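Local structure of mannitol dehydrogenase (Helicobacter pylori, 3TWO) at residues H47-E52 against M60-E65. The protein probably catalyses the reversible, NADP(H)-dependent reduction of cinnamaldehydes to cinnamyl alcohols, as a zinc-containing medium-chain alcohol dehydrogenase. Sequence-based numbering, arbitrary orientation.
Sequences HSAYSE and MIPGHE. With ZN (zinc ion), chain G; NDP (NADPH dihydro-nicotinamide-adenine-dinucleotide phosphate), chain F.
The last turn of helix 43-49 packs against the irregular segment M60-E65, with A49 and M60 the nearest residues at 6.9 Å between their CA atoms; a Schellman motif closes the helix, S51, at positive phi, giving its N to S48 O and E52 its N to H47 O. M60 makes the largest share of the contact. Its chain runs extended from the backbone, CG anti to N (chi1 -179°), and brings SD alongside A49 N and to 3.8 Å from S48 CB. The bend at the thioether then turns CE to S48 O, 3.5 Å away. Beside it the P62 ring turns CG to A49 CB at 4.5 Å, and Y327 of helix 323-331 touches both A49 and P62. S48 OG hydrogen-bonds to S44 O, one turn earlier. The two segments then lead to different bound groups, the cofactor and the zinc. H47 uses both ring nitrogens: ND1 donates to E52 OE1 at 2.8 Å, the carboxylate oxygen lying 21° out of the imidazole plane, and NE2 hydrogen-bonds O3D of the nicotinamide ribose of NADPH at 2.7 Å. E52, with the H43 and W53 rings, probably restrains the rotation of this imidazole. H64 NE2 binds zinc at 2.1 Å, joined by C42 and C160. This pairing of a cofactor-binding helix end with a zinc-ligand loop belongs to the GroES-like catalytic domain of medium-chain alcohol dehydrogenases.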
ATOM      1  N   HIS B  47      21.157  12.677  -0.433  1.00 23.10           N
ATOM      2  CA  HIS B  47      20.116  12.854   0.580  1.00 24.68           C
ATOM      3  C   HIS B  47      20.780  12.832   1.987  1.00 26.17           C
ATOM      4  O   HIS B  47      20.440  13.682   2.864  1.00 26.53           O
ATOM      5  CB  HIS B  47      19.067  11.734   0.523  1.00 23.87           C
ATOM      6  CG  HIS B  47      18.206  11.707  -0.726  1.00 25.60           C
ATOM      7  ND1 HIS B  47      17.487  12.801  -1.174  1.00 26.79           N
ATOM      8  CD2 HIS B  47      17.890  10.685  -1.579  1.00 22.39           C
ATOM      9  CE1 HIS B  47      16.796  12.476  -2.267  1.00 22.83           C
ATOM     10  NE2 HIS B  47      16.984  11.186  -2.499  1.00 24.47           N
ATOM     11  N   SER B  48      21.751  11.922   2.197  1.00 24.94           N
ATOM     12  CA  SER B  48      22.356  11.824   3.538  1.00 26.72           C
ATOM     13  C   SER B  48      23.294  12.982   3.758  1.00 27.57           C
ATOM     14  O   SER B  48      23.188  13.686   4.801  1.00 27.58           O
ATOM     15  CB  SER B  48      23.104  10.508   3.788  1.00 26.78           C
ATOM     16  OG  SER B  48      22.345   9.403   3.325  1.00 27.56           O
ATOM     17  N   ALA B  49      24.160  13.224   2.773  1.00 26.28           N
ATOM     18  CA  ALA B  49      25.163  14.320   2.856  1.00 26.29           C
ATOM     19  C   ALA B  49      24.518  15.651   3.188  1.00 27.99           C
ATOM     20  O   ALA B  49      25.099  16.481   3.940  1.00 28.05           O
ATOM     21  CB  ALA B  49      25.956  14.444   1.558  1.00 26.52           C
ATOM     22  N   TYR B  50      23.305  15.862   2.647  1.00 27.43           N
ATOM     23  CA  TYR B  50      22.665  17.123   2.821  1.00 28.20           C
ATOM     24  C   TYR B  50      21.639  17.115   3.918  1.00 28.81           C
ATOM     25  O   TYR B  50      20.918  18.059   4.038  1.00 27.94           O
ATOM     26  CB  TYR B  50      22.020  17.527   1.501  1.00 28.77           C
ATOM     27  CG  TYR B  50      23.043  17.862   0.445  1.00 28.94           C
ATOM     28  CD1 TYR B  50      22.666  18.042  -0.893  1.00 30.50           C
ATOM     29  CD2 TYR B  50      24.410  18.009   0.793  1.00 31.23           C
ATOM     30  CE1 TYR B  50      23.634  18.350  -1.883  1.00 34.04           C
ATOM     31  CE2 TYR B  50      25.393  18.344  -0.192  1.00 33.06           C
ATOM     32  CZ  TYR B  50      24.995  18.498  -1.501  1.00 34.66           C
ATOM     33  OH  TYR B  50      25.948  18.819  -2.423  1.00 38.17           O
ATOM     34  N   SER B  51      21.528  16.027   4.684  1.00 28.30           N
ATOM     35  CA  SER B  51      20.513  16.001   5.750  1.00 30.35           C
ATOM     36  C   SER B  51      19.071  16.180   5.235  1.00 29.98           C
ATOM     37  O   SER B  51      18.290  16.911   5.822  1.00 30.54           O
ATOM     38  CB  SER B  51      20.839  17.074   6.831  1.00 30.76           C
ATOM     39  OG  SER B  51      22.094  16.712   7.441  1.00 32.66           O
ATOM     40  N   GLU B  52      18.715  15.494   4.158  1.00 29.61           N
ATOM     41  CA  GLU B  52      17.389  15.697   3.540  1.00 29.61           C
ATOM     42  C   GLU B  52      16.363  14.802   4.179  1.00 28.91           C
ATOM     43  O   GLU B  52      15.153  15.010   4.021  1.00 28.88           O
ATOM     44  CB  GLU B  52      17.464  15.487   2.000  1.00 28.83           C
ATOM     45  CG  GLU B  52      18.134  16.721   1.342  1.00 32.43           C
ATOM     46  CD  GLU B  52      18.401  16.603  -0.184  1.00 34.66           C
ATOM     47  OE1 GLU B  52      18.209  15.531  -0.813  1.00 33.71           O
ATOM     48  OE2 GLU B  52      18.837  17.619  -0.757  1.00 36.66           O
ATOM     49  N   MET B  60      31.074  13.202   7.372  1.00 26.78           N
ATOM     50  CA  MET B  60      30.408  12.049   6.755  1.00 25.95           C
ATOM     51  C   MET B  60      31.143  11.612   5.509  1.00 26.04           C
ATOM     52  O   MET B  60      31.557  12.440   4.691  1.00 26.20           O
ATOM     53  CB  MET B  60      28.989  12.397   6.366  1.00 24.53           C
ATOM     54  CG  MET B  60      28.182  11.245   5.723  1.00 25.97           C
ATOM     55  SD  MET B  60      26.476  11.686   5.224  1.00 27.27           S
ATOM     56  CE  MET B  60      25.801  12.323   6.764  1.00 27.45           C
ATOM     57  N   ILE B  61      31.284  10.311   5.331  1.00 25.17           N
ATOM     58  CA  ILE B  61      31.872   9.810   4.084  1.00 24.66           C
ATOM     59  C   ILE B  61      30.890   8.857   3.451  1.00 24.43           C
ATOM     60  O   ILE B  61      30.801   7.687   3.862  1.00 24.96           O
ATOM     61  CB  ILE B  61      33.228   9.089   4.303  1.00 24.75           C
ATOM     62  CG1 ILE B  61      34.319  10.087   4.730  1.00 25.84           C
ATOM     63  CG2 ILE B  61      33.705   8.385   3.013  1.00 24.20           C
ATOM     64  CD1 ILE B  61      35.735   9.484   4.956  1.00 26.27           C
ATOM     65  N   PRO B  62      30.127   9.330   2.461  1.00 24.99           N
ATOM     66  CA  PRO B  62      29.100   8.452   1.891  1.00 24.42           C
ATOM     67  C   PRO B  62      29.699   7.415   0.932  1.00 25.13           C
ATOM     68  O   PRO B  62      30.954   7.259   0.870  1.00 25.71           O
ATOM     69  CB  PRO B  62      28.162   9.428   1.140  1.00 23.89           C
ATOM     70  CG  PRO B  62      28.561  10.812   1.615  1.00 25.60           C
ATOM     71  CD  PRO B  62      30.050  10.680   1.899  1.00 25.62           C
ATOM     72  N   GLY B  63      28.810   6.746   0.175  1.00 24.82           N
ATOM     73  CA  GLY B  63      29.209   5.713  -0.751  1.00 24.45           C
ATOM     74  C   GLY B  63      28.949   4.335  -0.214  1.00 25.98           C
ATOM     75  O   GLY B  63      29.510   3.938   0.812  1.00 25.93           O
ATOM     76  N   HIS B  64      28.002   3.632  -0.843  1.00 25.70           N
ATOM     77  CA  HIS B  64      27.713   2.251  -0.461  1.00 25.51           C
ATOM     78  C   HIS B  64      27.542   1.407  -1.704  1.00 25.80           C
ATOM     79  O   HIS B  64      26.784   0.470  -1.702  1.00 27.01           O
ATOM     80  CB  HIS B  64      26.522   2.126   0.515  1.00 26.33           C
ATOM     81  CG  HIS B  64      25.257   2.784   0.053  1.00 25.72           C
ATOM     82  ND1 HIS B  64      24.268   3.171   0.934  1.00 29.21           N
ATOM     83  CD2 HIS B  64      24.831   3.165  -1.187  1.00 24.15           C
ATOM     84  CE1 HIS B  64      23.290   3.770   0.268  1.00 25.22           C
ATOM     85  NE2 HIS B  64      23.613   3.778  -1.017  1.00 26.34           N
ATOM     86  N   GLU B  65      28.299   1.728  -2.750  1.00 25.20           N
ATOM     87  CA  GLU B  65      28.445   0.875  -3.920  1.00 26.08           C
ATOM     88  C   GLU B  65      29.930   0.622  -4.111  1.00 26.92           C
ATOM     89  O   GLU B  65      30.651   1.422  -4.738  1.00 28.12           O
ATOM     90  CB  GLU B  65      27.789   1.550  -5.145  1.00 25.00           C
ATOM     91  CG  GLU B  65      26.280   1.698  -4.922  1.00 22.94           C
ATOM     92  CD  GLU B  65      25.554   2.296  -6.106  1.00 28.30           C
ATOM     93  OE1 GLU B  65      26.208   2.949  -6.924  1.00 26.84           O
ATOM     94  OE2 GLU B  65      24.328   2.099  -6.238  1.00 32.69           O
TER
HETATM   95 ZN    ZN G 349      21.938   3.473  -2.302  1.00 67.89          ZN
HETATM   96  PA  NDP F 602      19.481   9.406  -9.440  1.00 22.95           P
HETATM   97  O1A NDP F 602      19.247  10.858  -9.496  1.00 23.98           O
HETATM   98  O2A NDP F 602      20.232   8.545 -10.524  1.00 22.23           O
HETATM   99  O5B NDP F 602      18.159   9.148 -10.360  1.00 18.73           O
HETATM  100  C5B NDP F 602      16.826   9.838 -10.085  1.00 22.07           C
HETATM  101  C4B NDP F 602      16.074   9.937 -11.407  1.00 24.96           C
HETATM  102  O4B NDP F 602      14.646  10.346 -11.312  1.00 25.16           O
HETATM  103  C3B NDP F 602      16.793  10.965 -12.311  1.00 23.70           C
HETATM  104  O3B NDP F 602      16.936  10.354 -13.649  1.00 23.91           O
HETATM  105  C2B NDP F 602      15.788  12.148 -12.339  1.00 22.89           C
HETATM  106  O2B NDP F 602      15.944  12.781 -13.623  1.00 25.27           O
HETATM  107  C1B NDP F 602      14.425  11.418 -12.322  1.00 23.88           C
HETATM  108  N9A NDP F 602      13.348  12.193 -11.663  1.00 24.84           N
HETATM  109  C8A NDP F 602      13.524  13.071 -10.649  1.00 22.01           C
HETATM  110  N7A NDP F 602      12.322  13.504 -10.305  1.00 25.59           N
HETATM  111  C5A NDP F 602      11.409  12.919 -11.076  1.00 21.63           C
HETATM  112  C6A NDP F 602      10.031  12.999 -11.152  1.00 24.86           C
HETATM  113  N6A NDP F 602       9.273  13.815 -10.342  1.00 25.24           N
HETATM  114  N1A NDP F 602       9.445  12.256 -12.084  1.00 23.55           N
HETATM  115  C2A NDP F 602      10.098  11.443 -12.886  1.00 24.21           C
HETATM  116  N3A NDP F 602      11.404  11.335 -12.827  1.00 24.17           N
HETATM  117  C4A NDP F 602      12.071  12.084 -11.932  1.00 22.90           C
HETATM  118  O3  NDP F 602      18.820   8.604  -8.252  1.00 23.21           O
HETATM  119  PN  NDP F 602      19.097   7.152  -7.868  1.00 23.94           P
HETATM  120  O1N NDP F 602      18.603   6.200  -8.888  1.00 25.77           O
HETATM  121  O2N NDP F 602      20.514   6.867  -7.303  1.00 24.60           O
HETATM  122  O5D NDP F 602      18.190   7.032  -6.587  1.00 21.35           O
HETATM  123  C5D NDP F 602      16.750   7.466  -6.709  1.00 17.90           C
HETATM  124  C4D NDP F 602      16.060   7.498  -5.280  1.00 18.11           C
HETATM  125  O4D NDP F 602      16.165   6.127  -4.852  1.00 19.25           O
HETATM  126  C3D NDP F 602      16.763   8.367  -4.201  1.00 19.29           C
HETATM  127  O3D NDP F 602      15.737   9.014  -3.398  1.00 20.85           O
HETATM  128  C2D NDP F 602      17.574   7.300  -3.431  1.00 20.46           C
HETATM  129  O2D NDP F 602      17.761   7.693  -2.116  1.00 20.71           O
HETATM  130  C1D NDP F 602      16.572   6.123  -3.458  1.00 21.96           C
HETATM  131  N1N NDP F 602      17.166   4.792  -3.094  1.00 23.42           N
HETATM  132  C2N NDP F 602      16.407   3.933  -2.268  1.00 26.26           C
HETATM  133  C3N NDP F 602      16.901   2.692  -1.900  1.00 25.22           C
HETATM  134  C7N NDP F 602      16.015   1.757  -1.080  1.00 26.91           C
HETATM  135  O7N NDP F 602      14.780   1.895  -1.075  1.00 25.37           O
HETATM  136  N7N NDP F 602      16.630   0.673  -0.620  1.00 21.73           N
HETATM  137  C4N NDP F 602      18.194   2.306  -2.324  1.00 27.05           C
HETATM  138  C5N NDP F 602      18.957   3.143  -3.189  1.00 22.11           C
HETATM  139  C6N NDP F 602      18.466   4.377  -3.564  1.00 20.61           C
HETATM  140  P2B NDP F 602      15.957  14.332 -13.822  1.00 24.32           P
HETATM  141  O1X NDP F 602      17.286  14.597 -14.746  1.00 23.87           O
HETATM  142  O2X NDP F 602      14.667  14.779 -14.356  1.00 23.96           O
HETATM  143  O3X NDP F 602      16.279  14.990 -12.411  1.00 26.69           O